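Local coordinates for PUA domain-containing protein (Archaeoglobus fulgidus DSM 4304, PDB 2Q07) that has no settled function of its own but, as the C-terminal part of an archaeosine synthase family member, probably binds RNA and takes part in tRNA modification, at residues L35-R40 with I64-L69; G102-F107 with K126-V131; V117-G122 with Y141-D146; R15-R20 with L69-E74. One frame throughout, in Å; residues are numbered along the deposited sequence.

Interaction 1. Residues L35-R40 with I64-L69; sequences LPCTAR and IISSPL
Two backbone hydrogen bonds tie 35-40 to 64-69 where their parallel strands end, and they differ in quality. Ile65 N reaches Leu35 O at 2.8 Å, nearly along the C=O axis and with an N-H...O angle of 165°. Cys37 N to Ile65 O, at 3.1 Å, is weak, bent to 123° where the first chain is already leaving the sheet. Leu35 O also receives a CA-H...O contact from Ile64 CA at 3.4 Å, so one carbonyl serves two neighbouring residues of the other strand.

The apolar part falls on the Ile64 methyl CG2, which stands anti to the backbone N. It lies 3.4 Å from Cys37 CA and 3.8 Å from Cys37 CB. Cys37 puts SG in the crowded position between its backbone N and carbonyl carbon (chi1 56°), and the sulfur comes to 3.5 Å from Ser66 OG. Past the contact, Thr38 OG1 donates to Arg40 O at 2.8 Å, a bond within the loop that leaves the sheet.

Together these bonds register the two strands of the beta-alpha-beta unit 31-36, 47-55, 61-65. Leu35 and Ile64 point to the face where His49 of the connecting helix packs; Pro36 and Ile65 point to the other, against Tyr124 of helix 123-132.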
loop_
_atom_site.group_PDB
_atom_site.type_symbol
_atom_site.label_atom_id
_atom_site.label_comp_id
_atom_site.label_asym_id
_atom_site.label_seq_id
_atom_site.Cartn_x
_atom_site.Cartn_y
_atom_site.Cartn_z
ATOM N N LEU A 35 14.344 3.545 -6.550
ATOM C CA LEU A 35 14.060 4.594 -7.509
ATOM C C LEU A 35 13.772 5.950 -6.865
ATOM O O LEU A 35 13.377 6.036 -5.706
ATOM C CB LEU A 35 12.862 4.182 -8.367
ATOM C CG LEU A 35 13.040 2.887 -9.156
ATOM C CD1 LEU A 35 11.698 2.411 -9.680
ATOM C CD2 LEU A 35 14.030 3.134 -10.286
ATOM N N PRO A 36 13.947 7.034 -7.629
ATOM C CA PRO A 36 13.685 8.358 -7.062
ATOM C C PRO A 36 12.191 8.678 -7.088
ATOM O O PRO A 36 11.460 8.200 -7.958
ATOM C CB PRO A 36 14.486 9.269 -7.977
ATOM C CG PRO A 36 14.249 8.639 -9.312
ATOM C CD PRO A 36 14.396 7.144 -9.030
ATOM N N CYS A 37 11.731 9.466 -6.121
ATOM C CA CYS A 37 10.327 9.843 -6.113
ATOM C C CYS A 37 10.154 10.836 -7.260
ATOM O O CYS A 37 11.136 11.327 -7.811
ATOM C CB CYS A 37 9.937 10.485 -4.776
ATOM S SG CYS A 37 10.933 11.916 -4.325
ATOM N N THR A 38 8.912 11.112 -7.639
ATOM C CA THR A 38 8.651 12.046 -8.729
ATOM C C THR A 38 7.600 13.062 -8.315
ATOM O O THR A 38 6.926 12.884 -7.301
ATOM C CB THR A 38 8.152 11.313 -9.989
ATOM O OG1 THR A 38 7.060 10.459 -9.633
ATOM C CG2 THR A 38 9.273 10.470 -10.614
ATOM N N ALA A 39 7.471 14.122 -9.109
ATOM C CA ALA A 39 6.491 15.178 -8.855
ATOM C C ALA A 39 5.085 14.614 -9.002
ATOM O O ALA A 39 4.209 14.879 -8.174
ATOM C CB ALA A 39 6.695 16.330 -9.835
ATOM N N ARG A 40 4.870 13.835 -10.059
ATOM C CA ARG A 40 3.566 13.233 -10.296
ATOM C C ARG A 40 3.400 11.925 -9.527
ATOM O O ARG A 40 4.301 11.092 -9.503
ATOM C CB ARG A 40 3.351 12.970 -11.786
ATOM C CG ARG A 40 2.046 12.228 -12.093
ATOM C CD ARG A 40 1.758 12.197 -13.580
ATOM N NE ARG A 40 0.606 11.360 -13.906
ATOM C CZ ARG A 40 0.162 11.158 -15.142
ATOM N NH1 ARG A 40 0.771 11.737 -16.166
ATOM N NH2 ARG A 40 -0.883 10.370 -15.359
ATOM N N ILE A 64 10.437 3.227 -3.759
ATOM C CA ILE A 64 10.647 4.604 -4.177
ATOM C C ILE A 64 11.161 5.414 -2.988
ATOM O O ILE A 64 10.507 5.473 -1.944
ATOM C CB ILE A 64 9.324 5.246 -4.689
ATOM C CG1 ILE A 64 8.875 4.555 -5.981
ATOM C CG2 ILE A 64 9.514 6.753 -4.904
ATOM C CD1 ILE A 64 8.133 3.250 -5.761
ATOM N N ILE A 65 12.332 6.028 -3.133
ATOM C CA ILE A 65 12.886 6.835 -2.046
ATOM C C ILE A 65 12.341 8.260 -2.142
ATOM O O ILE A 65 12.404 8.896 -3.197
ATOM C CB ILE A 65 14.432 6.903 -2.106
ATOM C CG1 ILE A 65 15.034 5.503 -1.954
ATOM C CG2 ILE A 65 14.955 7.825 -1.008
ATOM C CD1 ILE A 65 16.528 5.453 -2.175
ATOM N N SER A 66 11.800 8.745 -1.030
ATOM C CA SER A 66 11.254 10.091 -0.957
ATOM C C SER A 66 11.560 10.665 0.426
ATOM O O SER A 66 12.402 10.136 1.155
ATOM C CB SER A 66 9.741 10.056 -1.190
ATOM O OG SER A 66 9.224 11.363 -1.342
ATOM N N SER A 67 10.881 11.748 0.786
ATOM C CA SER A 67 11.078 12.368 2.091
ATOM C C SER A 67 9.780 13.009 2.574
ATOM O O SER A 67 9.189 13.836 1.880
ATOM C CB SER A 67 12.179 13.427 2.027
ATOM O OG SER A 67 12.388 14.004 3.308
ATOM N N PRO A 68 9.329 12.646 3.784
ATOM C CA PRO A 68 9.966 11.696 4.702
ATOM C C PRO A 68 9.650 10.236 4.389
ATOM O O PRO A 68 10.199 9.331 5.015
ATOM C CB PRO A 68 9.393 12.081 6.069
ATOM C CG PRO A 68 8.480 13.286 5.805
ATOM C CD PRO A 68 8.093 13.172 4.374
ATOM N N LEU A 69 8.779 10.011 3.414
ATOM C CA LEU A 69 8.363 8.657 3.092
ATOM C C LEU A 69 9.224 7.791 2.184
ATOM O O LEU A 69 9.724 8.223 1.147
ATOM C CB LEU A 69 6.935 8.672 2.532
ATOM C CG LEU A 69 5.806 9.037 3.500
ATOM C CD1 LEU A 69 4.487 9.034 2.749
ATOM C CD2 LEU A 69 5.757 8.039 4.660
#

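Interaction 2. Residues G102-F107 with K126-V131; sequences GWLKRF and KVVERV
The two helical segments cross at -58°, their axes 9.3 Å apart at the closest point and their chains running more along than against each other. The backbones come nearest where Lys105 CA lies 5.8 Å from Val131 CA, so the contact is tighter toward the C-terminal end of 126-131. No hydrogen bond links the pair; the interface is aliphatic.

Leu104 carries the centre. Its CG stands anti to the backbone N (chi1 172°), and with chi2 at 62°, CD2 is the branch left anti to CA, extended toward the second helix, where that single methyl meets three valines in turn. It touches Val127 CG1 at 4.0 Å, crossing that side chain obliquely, and Val131 CG2 at 4.1 Å, crossing it at about a right angle; Val128 CG2 is a looser neighbour at 4.4 Å. Val131 uses both its branches. While CG2 faces Leu104, CG1 lies against the start of the lysine chain, 3.8 Å from Lys105 CB. Lys105 thus contributes only its aliphatic root here: the chain bends at its third torsion and its amino end leads away to a salt bridge with Glu134.

Below the crossing, Leu104 also rests on Ile63 and Ile65 of strand 61-65, and Val128 on Ile65, so helices 94-111 and 123-132 pack side by side on one face of the five-stranded sheet. A salt bridge from Arg130 to Glu94 also joins these two helices.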
loop_
_atom_site.group_PDB
_atom_site.type_symbol
_atom_site.label_atom_id
_atom_site.label_comp_id
_atom_site.label_asym_id
_atom_site.label_seq_id
_atom_site.Cartn_x
_atom_site.Cartn_y
_atom_site.Cartn_z
ATOM N N GLY A 102 17.009 5.202 7.933
ATOM C CA GLY A 102 16.499 4.329 8.977
ATOM C C GLY A 102 15.332 3.482 8.499
ATOM O O GLY A 102 15.336 2.261 8.681
ATOM N N TRP A 103 14.340 4.123 7.882
ATOM C CA TRP A 103 13.182 3.397 7.377
ATOM C C TRP A 103 13.481 2.544 6.153
ATOM O O TRP A 103 13.010 1.405 6.055
ATOM C CB TRP A 103 12.029 4.365 7.091
ATOM C CG TRP A 103 11.336 4.761 8.365
ATOM C CD1 TRP A 103 11.355 5.986 8.968
ATOM C CD2 TRP A 103 10.614 3.891 9.245
ATOM N NE1 TRP A 103 10.695 5.927 10.179
ATOM C CE2 TRP A 103 10.229 4.654 10.371
ATOM C CE3 TRP A 103 10.257 2.535 9.192
ATOM C CZ2 TRP A 103 9.501 4.105 11.441
ATOM C CZ3 TRP A 103 9.535 1.989 10.254
ATOM C CH2 TRP A 103 9.166 2.779 11.365
ATOM N N LEU A 104 14.281 3.075 5.229
ATOM C CA LEU A 104 14.630 2.320 4.032
ATOM C C LEU A 104 15.296 1.002 4.423
ATOM O O LEU A 104 14.997 -0.053 3.839
ATOM C CB LEU A 104 15.577 3.124 3.131
ATOM C CG LEU A 104 16.146 2.341 1.935
ATOM C CD1 LEU A 104 15.015 1.897 0.999
ATOM C CD2 LEU A 104 17.149 3.207 1.170
ATOM N N LYS A 105 16.196 1.069 5.406
ATOM C CA LYS A 105 16.898 -0.113 5.891
ATOM C C LYS A 105 15.917 -1.165 6.393
ATOM O O LYS A 105 16.099 -2.357 6.153
ATOM C CB LYS A 105 17.866 0.227 7.030
ATOM C CG LYS A 105 18.616 -1.017 7.515
ATOM C CD LYS A 105 19.815 -0.720 8.399
ATOM C CE LYS A 105 19.419 -0.453 9.833
ATOM N NZ LYS A 105 20.620 -0.453 10.716
ATOM N N ARG A 106 14.888 -0.713 7.109
ATOM C CA ARG A 106 13.874 -1.614 7.644
ATOM C C ARG A 106 13.169 -2.409 6.566
ATOM O O ARG A 106 12.965 -3.607 6.714
ATOM C CB ARG A 106 12.851 -0.824 8.454
ATOM C CG ARG A 106 13.500 -0.076 9.587
ATOM C CD ARG A 106 12.519 0.257 10.674
ATOM N NE ARG A 106 13.172 1.000 11.743
ATOM C CZ ARG A 106 12.614 1.250 12.919
ATOM N NH1 ARG A 106 11.387 0.810 13.178
ATOM N NH2 ARG A 106 13.280 1.945 13.832
ATOM N N PHE A 107 12.798 -1.746 5.475
ATOM C CA PHE A 107 12.127 -2.430 4.374
ATOM C C PHE A 107 13.064 -3.403 3.654
ATOM O O PHE A 107 12.658 -4.489 3.255
ATOM C CB PHE A 107 11.569 -1.415 3.374
ATOM C CG PHE A 107 10.279 -0.777 3.817
ATOM C CD1 PHE A 107 10.227 0.578 4.124
ATOM C CD2 PHE A 107 9.113 -1.526 3.901
ATOM C CE1 PHE A 107 9.032 1.178 4.503
ATOM C CE2 PHE A 107 7.905 -0.934 4.280
ATOM C CZ PHE A 107 7.864 0.417 4.581
ATOM N N LYS A 126 23.223 9.237 -1.175
ATOM C CA LYS A 126 23.693 9.443 0.187
ATOM C C LYS A 126 22.825 8.637 1.146
ATOM O O LYS A 126 23.324 8.058 2.106
ATOM C CB LYS A 126 23.630 10.921 0.569
ATOM C CG LYS A 126 24.693 11.787 -0.081
ATOM C CD LYS A 126 24.642 13.199 0.488
ATOM C CE LYS A 126 25.825 14.034 0.023
ATOM N NZ LYS A 126 25.798 15.401 0.622
ATOM N N VAL A 127 21.521 8.608 0.887
ATOM C CA VAL A 127 20.606 7.853 1.732
ATOM C C VAL A 127 20.991 6.374 1.650
ATOM O O VAL A 127 21.203 5.720 2.669
ATOM C CB VAL A 127 19.138 8.037 1.264
ATOM C CG1 VAL A 127 18.240 7.001 1.916
ATOM C CG2 VAL A 127 18.649 9.450 1.605
ATOM N N VAL A 128 21.095 5.861 0.427
ATOM C CA VAL A 128 21.445 4.461 0.197
ATOM C C VAL A 128 22.824 4.127 0.766
ATOM O O VAL A 128 23.028 3.070 1.383
ATOM C CB VAL A 128 21.416 4.143 -1.314
ATOM C CG1 VAL A 128 21.747 2.677 -1.557
ATOM C CG2 VAL A 128 20.044 4.487 -1.878
ATOM N N GLU A 129 23.772 5.033 0.569
ATOM C CA GLU A 129 25.117 4.813 1.074
ATOM C C GLU A 129 25.102 4.559 2.573
ATOM O O GLU A 129 25.865 3.735 3.069
ATOM C CB GLU A 129 26.012 6.006 0.730
ATOM C CG GLU A 129 26.570 5.924 -0.689
ATOM C CD GLU A 129 27.198 7.219 -1.149
ATOM O OE1 GLU A 129 27.951 7.825 -0.361
ATOM O OE2 GLU A 129 26.943 7.629 -2.301
ATOM N N ARG A 130 24.218 5.250 3.290
ATOM C CA ARG A 130 24.099 5.062 4.731
ATOM C C ARG A 130 23.657 3.643 5.063
ATOM O O ARG A 130 24.160 3.030 6.001
ATOM C CB ARG A 130 23.072 6.031 5.322
ATOM C CG ARG A 130 23.504 7.481 5.404
ATOM C CD ARG A 130 24.646 7.683 6.405
ATOM N NE ARG A 130 24.712 9.071 6.866
ATOM C CZ ARG A 130 23.888 9.598 7.767
ATOM N NH1 ARG A 130 22.938 8.855 8.315
ATOM N NH2 ARG A 130 24.005 10.874 8.117
ATOM N N VAL A 131 22.704 3.130 4.292
ATOM C CA VAL A 131 22.160 1.789 4.507
ATOM C C VAL A 131 23.096 0.665 4.060
ATOM O O VAL A 131 23.191 -0.377 4.717
ATOM C CB VAL A 131 20.822 1.606 3.761
ATOM C CG1 VAL A 131 20.261 0.228 4.046
ATOM C CG2 VAL A 131 19.829 2.690 4.172
#

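Interaction 3. Residues V117-G122 with Y141-D146; sequences VAHVTG and YTAEKD
Ala118 O is gripped three times. Thr142 N gives it a weak bond across the two segments, at 3.4 Å and just past the end of the strand pairing, Val120 N closes a weak bond at 3.2 Å around the inverse gamma turn centred on His119, and a water donates to it at 2.6 Å. The same water accepts from Ala143 N at 2.7 Å, so it spans the place where the parallel pairing of Ala118 with Tyr141 gives out.

A side-chain bond takes over from the strand. His119 ND1 and Thr142 OG1 lie 2.7 Å apart in a nearly straight bond (168°) whose donor may be either, with the hydroxyl at the ring's edge and near its plane. His119 NE2 is bonded to Val147 O, so both nitrogens fix the ring's rotation. Over one ring face sits Ala143 CB, 4.0 Å from the His119 centroid, a CH-pi contact. Further on, Thr121 CG2 packs 3.8 Å from Ala143 CB.

Beside this, Ala118 CB touches Tyr141 CD2 at 3.8 Å; both residues point to the face that meets Val128 of helix 123-132, for which Gly122 is the N-cap. The side chains of Val117 and Thr142 cross at about a right angle, CG1 against CG2, and both residues pack on helix 150-160. The contact thus joins edge strand 138-141 to strand 115-118 at their C-terminal ends, between these two helices.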
loop_
_atom_site.group_PDB
_atom_site.type_symbol
_atom_site.label_atom_id
_atom_site.label_comp_id
_atom_site.label_asym_id
_atom_site.label_seq_id
_atom_site.Cartn_x
_atom_site.Cartn_y
_atom_site.Cartn_z
ATOM N N VAL A 117 19.616 -2.805 -5.879
ATOM C CA VAL A 117 20.078 -2.030 -7.018
ATOM C C VAL A 117 19.600 -0.593 -6.838
ATOM O O VAL A 117 18.410 -0.296 -7.002
ATOM C CB VAL A 117 19.508 -2.549 -8.358
ATOM C CG1 VAL A 117 20.090 -1.742 -9.485
ATOM C CG2 VAL A 117 19.815 -4.016 -8.530
ATOM N N ALA A 118 20.527 0.295 -6.504
ATOM C CA ALA A 118 20.197 1.697 -6.288
ATOM C C ALA A 118 20.221 2.511 -7.581
ATOM O O ALA A 118 21.271 2.989 -7.995
ATOM C CB ALA A 118 21.163 2.301 -5.279
ATOM N N HIS A 119 19.065 2.675 -8.215
ATOM C CA HIS A 119 19.012 3.445 -9.446
ATOM C C HIS A 119 18.596 4.869 -9.125
ATOM O O HIS A 119 17.500 5.312 -9.474
ATOM C CB HIS A 119 18.030 2.839 -10.440
ATOM C CG HIS A 119 18.303 3.235 -11.855
ATOM N ND1 HIS A 119 19.396 2.774 -12.558
ATOM C CD2 HIS A 119 17.658 4.087 -12.683
ATOM C CE1 HIS A 119 19.412 3.324 -13.758
ATOM N NE2 HIS A 119 18.369 4.127 -13.858
ATOM N N VAL A 120 19.491 5.581 -8.460
ATOM C CA VAL A 120 19.234 6.949 -8.041
ATOM C C VAL A 120 20.540 7.726 -8.046
ATOM O O VAL A 120 21.622 7.133 -8.089
ATOM C CB VAL A 120 18.661 6.971 -6.614
ATOM C CG1 VAL A 120 17.273 6.373 -6.591
ATOM C CG2 VAL A 120 19.573 6.179 -5.692
ATOM N N THR A 121 20.441 9.049 -7.977
ATOM C CA THR A 121 21.627 9.892 -7.987
ATOM C C THR A 121 21.588 10.977 -6.922
ATOM O O THR A 121 20.569 11.182 -6.268
ATOM C CB THR A 121 21.807 10.577 -9.362
ATOM O OG1 THR A 121 20.641 11.355 -9.658
ATOM C CG2 THR A 121 22.016 9.536 -10.465
ATOM N N GLY A 122 22.714 11.670 -6.764
ATOM C CA GLY A 122 22.812 12.751 -5.796
ATOM C C GLY A 122 22.375 12.407 -4.384
ATOM O O GLY A 122 22.688 11.337 -3.864
ATOM N N TYR A 141 25.286 0.342 -7.567
ATOM C CA TYR A 141 24.768 1.616 -8.056
ATOM C C TYR A 141 24.800 1.608 -9.583
ATOM O O TYR A 141 25.834 1.343 -10.188
ATOM C CB TYR A 141 25.596 2.768 -7.490
ATOM C CG TYR A 141 25.592 2.799 -5.979
ATOM C CD1 TYR A 141 26.416 1.943 -5.249
ATOM C CD2 TYR A 141 24.706 3.622 -5.279
ATOM C CE1 TYR A 141 26.359 1.895 -3.866
ATOM C CE2 TYR A 141 24.639 3.581 -3.889
ATOM C CZ TYR A 141 25.465 2.716 -3.189
ATOM O OH TYR A 141 25.390 2.649 -1.819
ATOM N N THR A 142 23.663 1.896 -10.202
ATOM C CA THR A 142 23.562 1.851 -11.658
ATOM C C THR A 142 23.346 3.187 -12.360
ATOM O O THR A 142 23.279 3.239 -13.589
ATOM C CB THR A 142 22.423 0.899 -12.079
ATOM O OG1 THR A 142 21.232 1.234 -11.355
ATOM C CG2 THR A 142 22.796 -0.554 -11.778
ATOM N N ALA A 143 23.243 4.264 -11.593
ATOM C CA ALA A 143 23.006 5.570 -12.184
ATOM C C ALA A 143 23.990 6.656 -11.743
ATOM O O ALA A 143 24.247 6.848 -10.554
ATOM C CB ALA A 143 21.584 6.011 -11.878
ATOM N N GLU A 144 24.543 7.358 -12.723
ATOM C CA GLU A 144 25.469 8.452 -12.462
ATOM C C GLU A 144 25.053 9.616 -13.360
ATOM O O GLU A 144 25.235 9.565 -14.576
ATOM C CB GLU A 144 26.916 8.033 -12.767
ATOM C CG GLU A 144 27.198 7.680 -14.218
ATOM C CD GLU A 144 28.670 7.384 -14.472
ATOM O OE1 GLU A 144 29.054 7.203 -15.648
ATOM O OE2 GLU A 144 29.446 7.330 -13.493
ATOM N N LYS A 145 24.473 10.647 -12.754
ATOM C CA LYS A 145 24.014 11.838 -13.473
ATOM C C LYS A 145 22.569 11.757 -13.949
ATOM O O LYS A 145 21.761 12.622 -13.629
ATOM C CB LYS A 145 24.890 12.134 -14.700
ATOM C CG LYS A 145 26.351 12.438 -14.413
ATOM C CD LYS A 145 27.090 12.743 -15.714
ATOM C CE LYS A 145 28.548 13.089 -15.473
ATOM N NZ LYS A 145 29.228 13.457 -16.747
ATOM N N ASP A 146 22.248 10.723 -14.719
ATOM C CA ASP A 146 20.901 10.578 -15.271
ATOM C C ASP A 146 20.386 9.150 -15.119
ATOM O O ASP A 146 21.030 8.208 -15.557
ATOM C CB ASP A 146 20.932 10.953 -16.757
ATOM C CG ASP A 146 19.578 11.377 -17.287
ATOM O OD1 ASP A 146 18.555 10.762 -16.904
ATOM O OD2 ASP A 146 19.544 12.327 -18.105
HETATM O O HOH W 1 23.054 4.691 -8.949
#

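Interaction 4. Residues R15-R20 with L69-E74; sequences RYFFER and LVVPRE
Leu69 opens the second segment by sending one methyl between two phenylalanines of the helix. Its CG lies anti to the carbonyl carbon (chi1 -69°), which carries CD2 to 3.6 Å from Phe17 CD2, obliquely to that ring. The same CD2 stands over a face of Phe18, 4.1 Å from the ring centroid and 26° off the normal, a CH-pi contact. Phe18 also stacks with the ring of Trp103 of helix 94-111.

Val70 follows, and here the ring edges meet backbone. Val70 N lies near the plane of the Phe18 ring, 3.6 Å from CE2, while Val70 CB is 3.9 Å from that same CE2. Val70 O sits at the edge of the other ring, 4.1 Å from Phe17 CE2. The strand being packed is 70-72, an outermost strand of the mixed five-stranded sheet and the one that runs antiparallel to its neighbour 61-65. Helix 16-24 lies alongside it, with axes 10.0 Å apart and an angle of 40° between the chain directions, and packs on the strand beside helix 94-111 of this alpha/beta domain.

At Val71 the contact thins to one distant touch, CG2 to Phe17 CE2 at 4.4 Å. Pro72 turns instead to Phe107 of helix 94-111 and to Tyr25. Arg73, beginning the 3-10 turn, is held by salt bridges to Glu62 and Glu76 and a hydrogen bond to His49.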
loop_
_atom_site.group_PDB
_atom_site.type_symbol
_atom_site.label_atom_id
_atom_site.label_comp_id
_atom_site.label_asym_id
_atom_site.label_seq_id
_atom_site.Cartn_x
_atom_site.Cartn_y
_atom_site.Cartn_z
ATOM N N ARG A 15 4.104 7.596 10.649
ATOM C CA ARG A 15 4.582 6.662 11.714
ATOM C C ARG A 15 3.767 5.381 11.595
ATOM O O ARG A 15 4.311 4.276 11.548
ATOM C CB ARG A 15 4.368 7.268 13.108
ATOM C CG ARG A 15 4.713 8.746 13.215
ATOM C CD ARG A 15 3.618 9.623 12.614
ATOM N NE ARG A 15 4.041 11.012 12.464
ATOM C CZ ARG A 15 4.373 11.810 13.475
ATOM N NH1 ARG A 15 4.331 11.359 14.722
ATOM N NH2 ARG A 15 4.753 13.060 13.240
ATOM N N TYR A 16 2.452 5.555 11.540
ATOM C CA TYR A 16 1.528 4.438 11.417
ATOM C C TYR A 16 1.727 3.738 10.082
ATOM O O TYR A 16 1.791 2.506 10.012
ATOM C CB TYR A 16 0.081 4.924 11.506
ATOM C CG TYR A 16 -0.908 3.806 11.287
ATOM C CD1 TYR A 16 -0.971 2.731 12.171
ATOM C CD2 TYR A 16 -1.765 3.806 10.179
ATOM C CE1 TYR A 16 -1.857 1.683 11.968
ATOM C CE2 TYR A 16 -2.661 2.757 9.964
ATOM C CZ TYR A 16 -2.699 1.699 10.866
ATOM O OH TYR A 16 -3.574 0.655 10.674
ATOM N N PHE A 17 1.813 4.539 9.026
ATOM C CA PHE A 17 2.009 4.024 7.681
ATOM C C PHE A 17 3.260 3.150 7.633
ATOM O O PHE A 17 3.226 2.019 7.147
ATOM C CB PHE A 17 2.163 5.181 6.693
ATOM C CG PHE A 17 2.567 4.744 5.312
ATOM C CD1 PHE A 17 1.670 4.052 4.496
ATOM C CD2 PHE A 17 3.857 4.978 4.846
ATOM C CE1 PHE A 17 2.058 3.595 3.240
ATOM C CE2 PHE A 17 4.258 4.523 3.586
ATOM C CZ PHE A 17 3.358 3.831 2.783
ATOM N N PHE A 18 4.364 3.695 8.136
ATOM C CA PHE A 18 5.641 2.996 8.156
ATOM C C PHE A 18 5.582 1.648 8.849
ATOM O O PHE A 18 6.029 0.636 8.306
ATOM C CB PHE A 18 6.698 3.857 8.847
ATOM C CG PHE A 18 7.413 4.795 7.924
ATOM C CD1 PHE A 18 7.695 6.095 8.320
ATOM C CD2 PHE A 18 7.826 4.372 6.659
ATOM C CE1 PHE A 18 8.377 6.967 7.478
ATOM C CE2 PHE A 18 8.510 5.237 5.810
ATOM C CZ PHE A 18 8.785 6.539 6.222
ATOM N N GLU A 19 5.021 1.640 10.048
ATOM C CA GLU A 19 4.936 0.421 10.830
ATOM C C GLU A 19 3.997 -0.626 10.257
ATOM O O GLU A 19 4.315 -1.814 10.256
ATOM C CB GLU A 19 4.552 0.763 12.273
ATOM C CG GLU A 19 5.707 1.410 13.047
ATOM C CD GLU A 19 5.383 1.689 14.506
ATOM O OE1 GLU A 19 6.337 1.829 15.304
ATOM O OE2 GLU A 19 4.186 1.779 14.856
ATOM N N ARG A 20 2.848 -0.186 9.757
ATOM C CA ARG A 20 1.874 -1.109 9.196
ATOM C C ARG A 20 2.341 -1.664 7.859
ATOM O O ARG A 20 2.159 -2.850 7.574
ATOM C CB ARG A 20 0.521 -0.415 9.044
ATOM C CG ARG A 20 -0.570 -1.287 8.462
ATOM C CD ARG A 20 -0.760 -2.552 9.265
ATOM N NE ARG A 20 -1.876 -3.334 8.756
ATOM C CZ ARG A 20 -2.300 -4.470 9.298
ATOM N NH1 ARG A 20 -1.696 -4.965 10.371
ATOM N NH2 ARG A 20 -3.336 -5.109 8.772
ATOM N N LEU A 69 8.779 10.011 3.414
ATOM C CA LEU A 69 8.363 8.657 3.092
ATOM C C LEU A 69 9.224 7.791 2.184
ATOM O O LEU A 69 9.724 8.223 1.147
ATOM C CB LEU A 69 6.935 8.672 2.532
ATOM C CG LEU A 69 5.806 9.037 3.500
ATOM C CD1 LEU A 69 4.487 9.034 2.749
ATOM C CD2 LEU A 69 5.757 8.039 4.660
ATOM N N VAL A 70 9.382 6.551 2.622
ATOM C CA VAL A 70 10.081 5.512 1.896
ATOM C C VAL A 70 8.879 4.659 1.507
ATOM O O VAL A 70 8.116 4.246 2.382
ATOM C CB VAL A 70 10.987 4.699 2.816
ATOM C CG1 VAL A 70 11.535 3.506 2.052
ATOM C CG2 VAL A 70 12.116 5.584 3.355
ATOM N N VAL A 71 8.711 4.380 0.220
ATOM C CA VAL A 71 7.532 3.647 -0.229
ATOM C C VAL A 71 7.683 2.426 -1.130
ATOM O O VAL A 71 8.084 2.547 -2.279
ATOM C CB VAL A 71 6.567 4.608 -0.973
ATOM C CG1 VAL A 71 5.275 3.885 -1.330
ATOM C CG2 VAL A 71 6.286 5.831 -0.113
ATOM N N PRO A 72 7.374 1.231 -0.608
ATOM C CA PRO A 72 7.484 0.056 -1.466
ATOM C C PRO A 72 6.414 0.281 -2.541
ATOM O O PRO A 72 5.322 0.781 -2.246
ATOM C CB PRO A 72 7.120 -1.093 -0.523
ATOM C CG PRO A 72 7.672 -0.610 0.798
ATOM C CD PRO A 72 7.243 0.840 0.810
ATOM N N ARG A 73 6.725 -0.067 -3.774
ATOM C CA ARG A 73 5.782 0.121 -4.867
ATOM C C ARG A 73 4.370 -0.399 -4.559
ATOM O O ARG A 73 3.379 0.159 -5.031
ATOM C CB ARG A 73 6.316 -0.554 -6.126
ATOM C CG ARG A 73 5.327 -0.592 -7.287
ATOM C CD ARG A 73 5.927 0.034 -8.524
ATOM N NE ARG A 73 5.872 1.486 -8.466
ATOM C CZ ARG A 73 6.719 2.303 -9.083
ATOM N NH1 ARG A 73 7.718 1.824 -9.816
ATOM N NH2 ARG A 73 6.549 3.610 -8.973
ATOM N N GLU A 74 4.287 -1.451 -3.749
ATOM C CA GLU A 74 3.001 -2.064 -3.397
ATOM C C GLU A 74 2.069 -1.190 -2.567
ATOM O O GLU A 74 0.872 -1.460 -2.490
ATOM C CB GLU A 74 3.231 -3.378 -2.650
ATOM C CG GLU A 74 3.890 -4.479 -3.480
ATOM C CD GLU A 74 5.389 -4.293 -3.671
ATOM O OE1 GLU A 74 5.973 -3.330 -3.130
ATOM O OE2 GLU A 74 5.988 -5.129 -4.365
#

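Overall arrangement
All four contacts belong to one alpha/beta domain, one that sequence relates to the uracil-DNA glycosylase-like proteins, and none is tied to a known site. Interactions 1, 3 and 4 share its sheet: Ile64 N probably bonds Val71 O at 2.9 Å, joining 1 to 4, which also share Leu69, while Val120 CG1 lies 3.5 Å from Pro36 N, joining 1 to 3. Interaction 2 lies over this sheet and touches every other contact: Ile65 CD1 meets Val128 CG2 at 3.7 Å, Val128 CG1 meets Ala118 CB at 3.8 Å, and Trp103 CD1 meets Phe18 CE1 at 3.5 Å. Interactions 3 and 4, at opposite sheet edges, stand about 22 Å apart between centres.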